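Local atomic coordinates of salmonella typhimurium DB7155 bacteriophage DET7 tailspike (PDB entry 2V5I), a protein that binds the O-antigen of its Salmonella host as the receptor-binding tailspike of phage Det7 and probably hydrolyses that polysaccharide. Residues G293-G297 with P314-N320; M339-Y345 with A361-V367; I388-V394 with A414-S420. Residue numbers count along the deposited sequence, not the author numbering.

Interactions 2 and 3 join neighbouring coils of the parallel beta-helix at a corner where the chain leaves one sheet for another. Interaction 1 instead ties together two parts of the irregular loop between strands 290-291 and 323-330. Its direct hydrogen bonds are made by side chains, carboxylate to backbone N and amide to hydroxyl, while the other two rest on main-chain hydrogen bonds between parallel strands. The corner of interaction 2 is crossed by an arginine, that of interaction 3 bridged by an asparagine and a water. All three are partly buried, and both corner contacts also touch the second subunit. Interaction 2 meets interaction 1 (Asp340 to His316) and interaction 3 (Asn365 to Asp391 backbone); 1 and 3 do not touch.

Interaction 1: residues G293-G297 with P314-N320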
loop_
_atom_site.group_PDB
_atom_site.type_symbol
_atom_site.label_atom_id
_atom_site.label_comp_id
_atom_site.label_asym_id
_atom_site.label_seq_id
_atom_site.Cartn_x
_atom_site.Cartn_y
_atom_site.Cartn_z
ATOM N N GLY A 293 2.569 22.004 2.928
ATOM C CA GLY A 293 3.652 22.933 3.122
ATOM C C GLY A 293 3.522 23.755 4.377
ATOM O O GLY A 293 2.461 23.866 4.941
ATOM N N SER A 294 4.612 24.416 4.777
ATOM C CA SER A 294 4.630 25.235 5.965
ATOM C C SER A 294 4.837 26.729 5.664
ATOM O O SER A 294 4.379 27.582 6.416
ATOM C CB SER A 294 5.807 24.793 6.818
ATOM O OG SER A 294 5.621 23.476 7.336
ATOM N N ASP A 295 5.599 27.030 4.617
ATOM C CA ASP A 295 5.925 28.388 4.279
ATOM C C ASP A 295 5.187 28.861 3.025
ATOM O O ASP A 295 5.168 28.144 2.024
ATOM C CB ASP A 295 7.469 28.564 4.141
ATOM C CG ASP A 295 8.217 28.495 5.438
ATOM O OD1 ASP A 295 7.799 29.088 6.471
ATOM O OD2 ASP A 295 9.290 27.783 5.458
ATOM N N PRO A 296 4.623 30.071 3.048
ATOM C CA PRO A 296 3.844 30.520 1.882
ATOM C C PRO A 296 4.692 30.945 0.697
ATOM O O PRO A 296 5.788 31.520 0.874
ATOM C CB PRO A 296 3.105 31.745 2.392
ATOM C CG PRO A 296 3.898 32.248 3.462
ATOM C CD PRO A 296 4.664 31.093 4.104
ATOM N N GLY A 297 4.152 30.700 -0.482
ATOM C CA GLY A 297 4.853 31.000 -1.720
ATOM C C GLY A 297 5.169 32.478 -1.871
ATOM O O GLY A 297 6.285 32.826 -2.238
ATOM N N PRO A 314 15.974 28.170 6.422
ATOM C CA PRO A 314 15.441 29.014 5.359
ATOM C C PRO A 314 13.990 28.684 4.970
ATOM O O PRO A 314 13.472 27.591 5.279
ATOM C CB PRO A 314 16.354 28.731 4.165
ATOM C CG PRO A 314 17.598 28.171 4.758
ATOM C CD PRO A 314 17.194 27.470 5.989
ATOM N N PHE A 315 13.337 29.614 4.307
ATOM C CA PHE A 315 11.985 29.384 3.861
ATOM C C PHE A 315 11.947 28.120 2.969
ATOM O O PHE A 315 12.852 27.873 2.162
ATOM C CB PHE A 315 11.379 30.575 3.116
ATOM C CG PHE A 315 11.040 31.750 4.011
ATOM C CD1 PHE A 315 10.305 31.578 5.172
ATOM C CD2 PHE A 315 11.410 33.033 3.655
ATOM C CE1 PHE A 315 9.951 32.648 5.985
ATOM C CE2 PHE A 315 11.055 34.151 4.492
ATOM C CZ PHE A 315 10.338 33.959 5.616
ATOM N N HIS A 316 10.930 27.298 3.243
ATOM C CA HIS A 316 10.690 26.034 2.566
ATOM C C HIS A 316 11.585 24.891 3.097
ATOM O O HIS A 316 11.588 23.811 2.523
ATOM C CB HIS A 316 10.720 26.150 1.039
ATOM C CG HIS A 316 9.705 27.111 0.500
ATOM N ND1 HIS A 316 8.351 26.974 0.708
ATOM C CD2 HIS A 316 9.864 28.232 -0.237
ATOM C CE1 HIS A 316 7.718 27.975 0.111
ATOM N NE2 HIS A 316 8.618 28.758 -0.472
ATOM N N GLN A 317 12.322 25.148 4.175
ATOM C CA GLN A 317 13.239 24.141 4.752
ATOM C C GLN A 317 12.890 23.732 6.210
ATOM O O GLN A 317 13.726 23.163 6.898
ATOM C CB GLN A 317 14.710 24.594 4.616
ATOM C CG GLN A 317 15.061 24.850 3.173
ATOM C CD GLN A 317 16.537 24.947 2.920
ATOM O OE1 GLN A 317 17.345 24.407 3.668
ATOM N NE2 GLN A 317 16.898 25.650 1.849
ATOM N N LEU A 318 11.687 24.026 6.695
ATOM C CA LEU A 318 11.324 23.608 8.050
ATOM C C LEU A 318 11.275 22.092 8.190
ATOM O O LEU A 318 10.866 21.400 7.250
ATOM C CB LEU A 318 10.004 24.200 8.498
ATOM C CG LEU A 318 10.021 25.714 8.799
ATOM C CD1 LEU A 318 8.562 26.190 8.925
ATOM C CD2 LEU A 318 10.832 26.085 10.017
ATOM N N PRO A 319 11.688 21.588 9.358
ATOM C CA PRO A 319 11.572 20.125 9.643
ATOM C C PRO A 319 10.168 19.728 10.073
ATOM O O PRO A 319 9.906 19.359 11.227
ATOM C CB PRO A 319 12.597 19.941 10.749
ATOM C CG PRO A 319 12.485 21.172 11.513
ATOM C CD PRO A 319 12.306 22.290 10.495
ATOM N N ASN A 320 9.222 19.859 9.131
ATOM C CA ASN A 320 7.820 19.677 9.452
ATOM C C ASN A 320 7.483 18.270 9.825
ATOM O O ASN A 320 6.583 18.036 10.620
ATOM C CB ASN A 320 6.882 20.317 8.412
ATOM C CG ASN A 320 7.322 20.105 6.968
ATOM O OD1 ASN A 320 7.993 19.149 6.649
ATOM N ND2 ASN A 320 6.943 21.040 6.083
HETATM O O HOH W 1 9.213 24.966 5.315
HETATM O O HOH W 2 8.444 31.373 -1.899
#
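Asp295 is the focus of this loop-to-loop contact, with 107 Å² covered by residues 314-320. Its m rotamer carries OD2 to the backbone N of His316 (2.8 Å), in the type II turn Pro314-Gln317 closed by Gln317 N to Pro314 O (2.9 Å). The same OD2 accepts from water 1 (2.8 Å), which in turn accepts from Leu318 N (3.0 Å). Asp295 CG lies at the edge of the Phe315 ring, 3.7 Å from CD1, and salt bridges to Arg271 and Arg304 balance the carboxylate's charge. His316 starts from a CA-to-CB bond pointing away, yet its m rotamer swings the imidazole back, placing ND1 3.9 Å from Asp295 CB. Water 2 joins His316 NE2 (3.0 Å) to Gly297 O (2.6 Å). Ser294, also m, rests CB on Leu318 CD1 (3.7 Å), and its OG accepts a hydrogen bond from ND2 of Asn320 (3.0 Å), a p rotamer. Within the tailspike beta-helix, the contact belongs to an excursion between coils and borders strand 335-342, where the Asp340 carboxylate binds His316 ND1 and the backbone N of Ser294 and Asp295, and Asp340 O accepts from Asn320 ND2; the His316 ring stacks on His362 of strand 357-364.

Interaction 2: residues M339-Y345 with A361-V367; sequences MDGSGGY and AHTYNRV
Residues 339-342 and 361-364 run as parallel strands, axes 4.4 Å apart at 8°, in adjacent coils of the tailspike's right-handed parallel beta-helix. Met339 pairs with Ala361, Asp340 with His362, Gly341 with Thr363 and Ser342 with Tyr364; beyond the corner, pairing resumes at Tyr345-Val367. Backbone bonds alternate: His362 N to Met339 O (2.9 Å), Gly341 N to His362 O (weak, 3.3 Å), Tyr364 N to Gly341 O (3.0 Å), Gly343 N to Tyr364 O (3.0 Å), Val367 N to Gly344 O (3.1 Å). Gly341 (phi 118°, psi 174°) and Gly344 (91°, 178°) adopt angles that call for glycine. Tyr345 (m) sets CD2 3.7 Å from Val367 CB and bonds through OH to Asp375 of the second subunit. His362 (t) joins NE2 to Tyr364 OH (3.0 Å). Arg366 (t, t, m) folds back across the corner: NH1 makes weak bonds to Met339 SD (3.5 Å) and Asp340 O (3.0 Å), while NE donates to Gly343 O at 2.7 Å.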
loop_
_atom_site.group_PDB
_atom_site.type_symbol
_atom_site.label_atom_id
_atom_site.label_comp_id
_atom_site.label_asym_id
_atom_site.label_seq_id
_atom_site.Cartn_x
_atom_site.Cartn_y
_atom_site.Cartn_z
ATOM N N MET A 339 3.960 19.920 -1.086
ATOM C CA MET A 339 4.645 19.985 0.190
ATOM C C MET A 339 5.908 20.812 0.106
ATOM O O MET A 339 6.336 21.210 -0.980
ATOM C CB MET A 339 4.964 18.606 0.709
ATOM C CG MET A 339 5.606 17.753 -0.246
ATOM S SD MET A 339 6.182 16.177 0.533
ATOM C CE MET A 339 4.700 15.438 1.041
ATOM N N ASP A 340 6.415 21.157 1.274
ATOM C CA ASP A 340 7.746 21.797 1.407
ATOM C C ASP A 340 8.440 21.272 2.661
ATOM O O ASP A 340 7.858 20.427 3.394
ATOM C CB ASP A 340 7.680 23.333 1.353
ATOM C CG ASP A 340 7.252 24.023 2.677
ATOM O OD1 ASP A 340 7.037 23.337 3.683
ATOM O OD2 ASP A 340 7.096 25.309 2.643
ATOM N N GLY A 341 9.683 21.676 2.891
ATOM C CA GLY A 341 10.379 21.365 4.100
ATOM C C GLY A 341 11.614 20.539 3.894
ATOM O O GLY A 341 11.921 20.150 2.776
ATOM N N SER A 342 12.350 20.337 4.968
ATOM C CA SER A 342 13.566 19.516 4.977
ATOM C C SER A 342 13.395 18.256 5.808
ATOM O O SER A 342 12.615 18.211 6.774
ATOM C CB SER A 342 14.764 20.327 5.445
ATOM O OG SER A 342 14.736 20.657 6.840
ATOM N N GLY A 343 14.166 17.217 5.457
ATOM C CA GLY A 343 14.121 15.997 6.204
ATOM C C GLY A 343 12.898 15.191 5.868
ATOM O O GLY A 343 12.056 15.585 5.047
ATOM N N GLY A 344 12.809 14.034 6.480
ATOM C CA GLY A 344 11.574 13.276 6.454
ATOM C C GLY A 344 11.418 12.257 5.323
ATOM O O GLY A 344 12.292 12.090 4.477
ATOM N N TYR A 345 10.262 11.579 5.394
ATOM C CA TYR A 345 9.905 10.421 4.547
ATOM C C TYR A 345 8.493 10.569 4.022
ATOM O O TYR A 345 7.600 11.060 4.742
ATOM C CB TYR A 345 10.062 9.114 5.341
ATOM C CG TYR A 345 11.512 8.849 5.712
ATOM C CD1 TYR A 345 12.083 9.448 6.817
ATOM C CD2 TYR A 345 12.350 8.129 4.895
ATOM C CE1 TYR A 345 13.436 9.268 7.129
ATOM C CE2 TYR A 345 13.687 7.923 5.205
ATOM C CZ TYR A 345 14.246 8.603 6.305
ATOM O OH TYR A 345 15.561 8.434 6.625
ATOM N N ALA A 361 6.906 19.284 -4.837
ATOM C CA ALA A 361 7.586 19.160 -3.586
ATOM C C ALA A 361 8.736 20.139 -3.562
ATOM O O ALA A 361 9.786 19.917 -4.160
ATOM C CB ALA A 361 8.100 17.715 -3.405
ATOM N N HIS A 362 8.568 21.195 -2.784
ATOM C CA HIS A 362 9.619 22.170 -2.574
ATOM C C HIS A 362 10.381 21.765 -1.327
ATOM O O HIS A 362 10.332 22.418 -0.260
ATOM C CB HIS A 362 9.013 23.574 -2.449
ATOM C CG HIS A 362 10.026 24.655 -2.589
ATOM N ND1 HIS A 362 9.711 25.887 -3.115
ATOM C CD2 HIS A 362 11.340 24.700 -2.271
ATOM C CE1 HIS A 362 10.796 26.637 -3.121
ATOM N NE2 HIS A 362 11.799 25.945 -2.627
ATOM N N THR A 363 11.102 20.641 -1.467
ATOM C CA THR A 363 11.645 19.902 -0.360
ATOM C C THR A 363 13.123 19.654 -0.554
ATOM O O THR A 363 13.633 19.681 -1.691
ATOM C CB THR A 363 10.957 18.544 -0.181
ATOM O OG1 THR A 363 11.044 17.815 -1.426
ATOM C CG2 THR A 363 9.489 18.762 0.162
ATOM N N TYR A 364 13.773 19.452 0.582
ATOM C CA TYR A 364 15.217 19.261 0.716
ATOM C C TYR A 364 15.508 18.110 1.627
ATOM O O TYR A 364 14.952 18.032 2.712
ATOM C CB TYR A 364 15.850 20.536 1.318
ATOM C CG TYR A 364 15.521 21.760 0.521
ATOM C CD1 TYR A 364 14.297 22.402 0.684
ATOM C CD2 TYR A 364 16.398 22.254 -0.416
ATOM C CE1 TYR A 364 13.954 23.481 -0.065
ATOM C CE2 TYR A 364 16.043 23.350 -1.191
ATOM C CZ TYR A 364 14.839 23.973 -0.983
ATOM O OH TYR A 364 14.497 25.077 -1.728
ATOM N N ASN A 365 16.414 17.209 1.227
ATOM C CA ASN A 365 16.808 16.059 2.066
ATOM C C ASN A 365 15.638 15.202 2.539
ATOM O O ASN A 365 15.580 14.752 3.720
ATOM C CB ASN A 365 17.624 16.513 3.283
ATOM C CG ASN A 365 18.328 15.333 4.016
ATOM O OD1 ASN A 365 18.976 14.495 3.376
ATOM N ND2 ASN A 365 18.238 15.310 5.345
ATOM N N ARG A 366 14.708 14.996 1.588
ATOM C CA ARG A 366 13.535 14.148 1.847
ATOM C C ARG A 366 13.578 12.922 0.963
ATOM O O ARG A 366 14.087 12.966 -0.138
ATOM C CB ARG A 366 12.258 14.938 1.532
ATOM C CG ARG A 366 10.930 14.248 1.909
ATOM C CD ARG A 366 9.773 15.247 2.107
ATOM N NE ARG A 366 10.014 16.121 3.296
ATOM C CZ ARG A 366 9.283 17.122 3.703
ATOM N NH1 ARG A 366 8.177 17.412 3.093
ATOM N NH2 ARG A 366 9.686 17.789 4.782
ATOM N N VAL A 367 13.030 11.825 1.478
ATOM C CA VAL A 367 12.957 10.536 0.756
ATOM C C VAL A 367 11.512 10.254 0.374
ATOM O O VAL A 367 10.653 10.274 1.211
ATOM C CB VAL A 367 13.500 9.357 1.598
ATOM C CG1 VAL A 367 13.469 8.053 0.755
ATOM C CG2 VAL A 367 14.918 9.633 2.058
HETATM O O HOH W 3 15.061 12.382 4.746
#

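Interaction 3: residues I388-V394 with A414-S420; sequences IIGDCIV and APNSTIS
Val394, Asn416 and Ile388 lose the most surface here (77, 57 and 53 Å²). Val394 (t) faces Ile419 (m, t) across a parallel bridge, CA atoms 4.7 Å apart, with Val394 CB 3.9 Å from Ile419 CG1. Val394 N donates to Thr418 O (2.9 Å) and Val394 O accepts from Ser420 N (3.0 Å). Ile393 pairs with Thr418 on the opposite face of the sheet, and Thr418 N binds Cys392 O (3.1 Å). Asn416 sits in a type I turn, Ala414-Ser417, closed by Ser417 N to Ala414 O (3.1 Å). Its m rotamer brings ND2 to Ile389 O (3.0 Å). Water 4, between the two bends, bonds to Ile388 O (2.9 Å), Gly390 O (2.8 Å), Asn416 N (3.0 Å) and Ser417 OG (2.9 Å). Ile388 (m, t), ending strand 386-388, packs CB on Ala414 CB (3.9 Å), 26 residues on; Asp391 aligns with Asn416, 25 on, so the first bend is one residue longer. Strand 435-448 continues the sheet past Thr418, and Ile393 rests on Ile402 of the second subunit. Parallel strands paired on both sides of a corner of unequal length belong to the right-handed parallel beta-helix of P22-like tailspikes.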
loop_
_atom_site.group_PDB
_atom_site.type_symbol
_atom_site.label_atom_id
_atom_site.label_comp_id
_atom_site.label_asym_id
_atom_site.label_seq_id
_atom_site.Cartn_x
_atom_site.Cartn_y
_atom_site.Cartn_z
ATOM N N ILE A 388 10.319 18.255 -7.983
ATOM C CA ILE A 388 11.016 18.233 -6.716
ATOM C C ILE A 388 12.099 19.289 -6.839
ATOM O O ILE A 388 12.891 19.248 -7.759
ATOM C CB ILE A 388 11.654 16.858 -6.385
ATOM C CG1 ILE A 388 10.587 15.749 -6.405
ATOM C CG2 ILE A 388 12.367 16.915 -5.042
ATOM C CD1 ILE A 388 11.159 14.354 -6.215
ATOM N N ILE A 389 12.180 20.208 -5.874
ATOM C CA ILE A 389 13.106 21.348 -5.992
ATOM C C ILE A 389 14.493 21.062 -5.449
ATOM O O ILE A 389 15.482 21.358 -6.114
ATOM C CB ILE A 389 12.548 22.570 -5.236
ATOM C CG1 ILE A 389 11.212 22.984 -5.821
ATOM C CG2 ILE A 389 13.561 23.725 -5.242
ATOM C CD1 ILE A 389 11.236 23.417 -7.294
ATOM N N GLY A 390 14.580 20.472 -4.263
ATOM C CA GLY A 390 15.845 20.255 -3.590
ATOM C C GLY A 390 16.461 18.881 -3.687
ATOM O O GLY A 390 16.146 18.103 -4.608
ATOM N N ASP A 391 17.425 18.607 -2.801
ATOM C CA ASP A 391 18.280 17.406 -2.860
ATOM C C ASP A 391 17.596 16.201 -2.220
ATOM O O ASP A 391 17.781 15.949 -1.032
ATOM C CB ASP A 391 19.614 17.656 -2.161
ATOM C CG ASP A 391 19.457 18.108 -0.684
ATOM O OD1 ASP A 391 18.572 18.950 -0.348
ATOM O OD2 ASP A 391 20.242 17.602 0.159
ATOM N N CYS A 392 16.791 15.498 -3.009
ATOM C CA CYS A 392 15.939 14.417 -2.473
ATOM C C CYS A 392 16.303 13.071 -3.133
ATOM O O CYS A 392 17.140 13.018 -4.033
ATOM C CB CYS A 392 14.479 14.802 -2.708
ATOM S SG CYS A 392 14.029 16.302 -1.652
ATOM N N ILE A 393 15.690 11.995 -2.633
ATOM C CA ILE A 393 15.867 10.618 -3.148
ATOM C C ILE A 393 14.481 10.118 -3.490
ATOM O O ILE A 393 13.548 10.317 -2.688
ATOM C CB ILE A 393 16.463 9.688 -2.042
ATOM C CG1 ILE A 393 17.887 10.103 -1.662
ATOM C CG2 ILE A 393 16.407 8.201 -2.418
ATOM C CD1 ILE A 393 18.852 10.052 -2.749
ATOM N N VAL A 394 14.311 9.535 -4.690
ATOM C CA VAL A 394 13.067 8.853 -5.035
ATOM C C VAL A 394 13.405 7.377 -5.290
ATOM O O VAL A 394 14.266 7.077 -6.098
ATOM C CB VAL A 394 12.401 9.485 -6.276
ATOM C CG1 VAL A 394 11.114 8.785 -6.562
ATOM C CG2 VAL A 394 12.212 10.917 -6.015
ATOM N N ALA A 414 13.350 17.189 -11.438
ATOM C CA ALA A 414 13.972 16.948 -10.138
ATOM C C ALA A 414 15.480 17.061 -10.253
ATOM O O ALA A 414 16.229 16.114 -10.039
ATOM C CB ALA A 414 13.556 15.576 -9.594
ATOM N N PRO A 415 15.942 18.262 -10.619
ATOM C CA PRO A 415 17.334 18.446 -11.011
ATOM C C PRO A 415 18.392 18.227 -9.951
ATOM O O PRO A 415 19.565 18.049 -10.311
ATOM C CB PRO A 415 17.358 19.890 -11.516
ATOM C CG PRO A 415 16.169 20.563 -10.933
ATOM C CD PRO A 415 15.143 19.506 -10.675
ATOM N N ASN A 416 18.020 18.228 -8.670
ATOM C CA ASN A 416 18.961 17.995 -7.602
ATOM C C ASN A 416 18.734 16.639 -6.892
ATOM O O ASN A 416 19.361 16.387 -5.840
ATOM C CB ASN A 416 18.830 19.125 -6.607
ATOM C CG ASN A 416 19.178 20.481 -7.210
ATOM O OD1 ASN A 416 20.247 20.643 -7.807
ATOM N ND2 ASN A 416 18.285 21.473 -7.029
ATOM N N SER A 417 17.895 15.778 -7.479
ATOM C CA SER A 417 17.519 14.524 -6.848
ATOM C C SER A 417 18.153 13.319 -7.553
ATOM O O SER A 417 18.463 13.399 -8.742
ATOM C CB SER A 417 16.011 14.383 -6.879
ATOM O OG SER A 417 15.411 15.408 -6.069
ATOM N N THR A 418 18.218 12.206 -6.830
ATOM C CA THR A 418 18.574 10.927 -7.396
ATOM C C THR A 418 17.333 10.049 -7.402
ATOM O O THR A 418 16.660 9.943 -6.378
ATOM C CB THR A 418 19.678 10.283 -6.591
ATOM O OG1 THR A 418 20.878 11.092 -6.754
ATOM C CG2 THR A 418 19.942 8.857 -7.077
ATOM N N ILE A 419 17.075 9.404 -8.546
ATOM C CA ILE A 419 15.902 8.581 -8.747
ATOM C C ILE A 419 16.328 7.189 -9.168
ATOM O O ILE A 419 17.235 7.032 -9.977
ATOM C CB ILE A 419 14.949 9.210 -9.800
ATOM C CG1 ILE A 419 14.534 10.621 -9.298
ATOM C CG2 ILE A 419 13.779 8.234 -10.063
ATOM C CD1 ILE A 419 13.501 11.244 -10.090
ATOM N N SER A 420 15.728 6.179 -8.532
ATOM C CA SER A 420 15.868 4.788 -8.940
ATOM C C SER A 420 14.495 4.165 -9.105
ATOM O O SER A 420 13.543 4.601 -8.482
ATOM C CB SER A 420 16.599 3.953 -7.887
ATOM O OG SER A 420 17.830 4.535 -7.548
HETATM O O HOH W 4 15.419 18.013 -7.286
HETATM O O HOH W 5 19.933 13.934 -3.673
HETATM O O HOH W 6 17.351 6.680 -5.699
#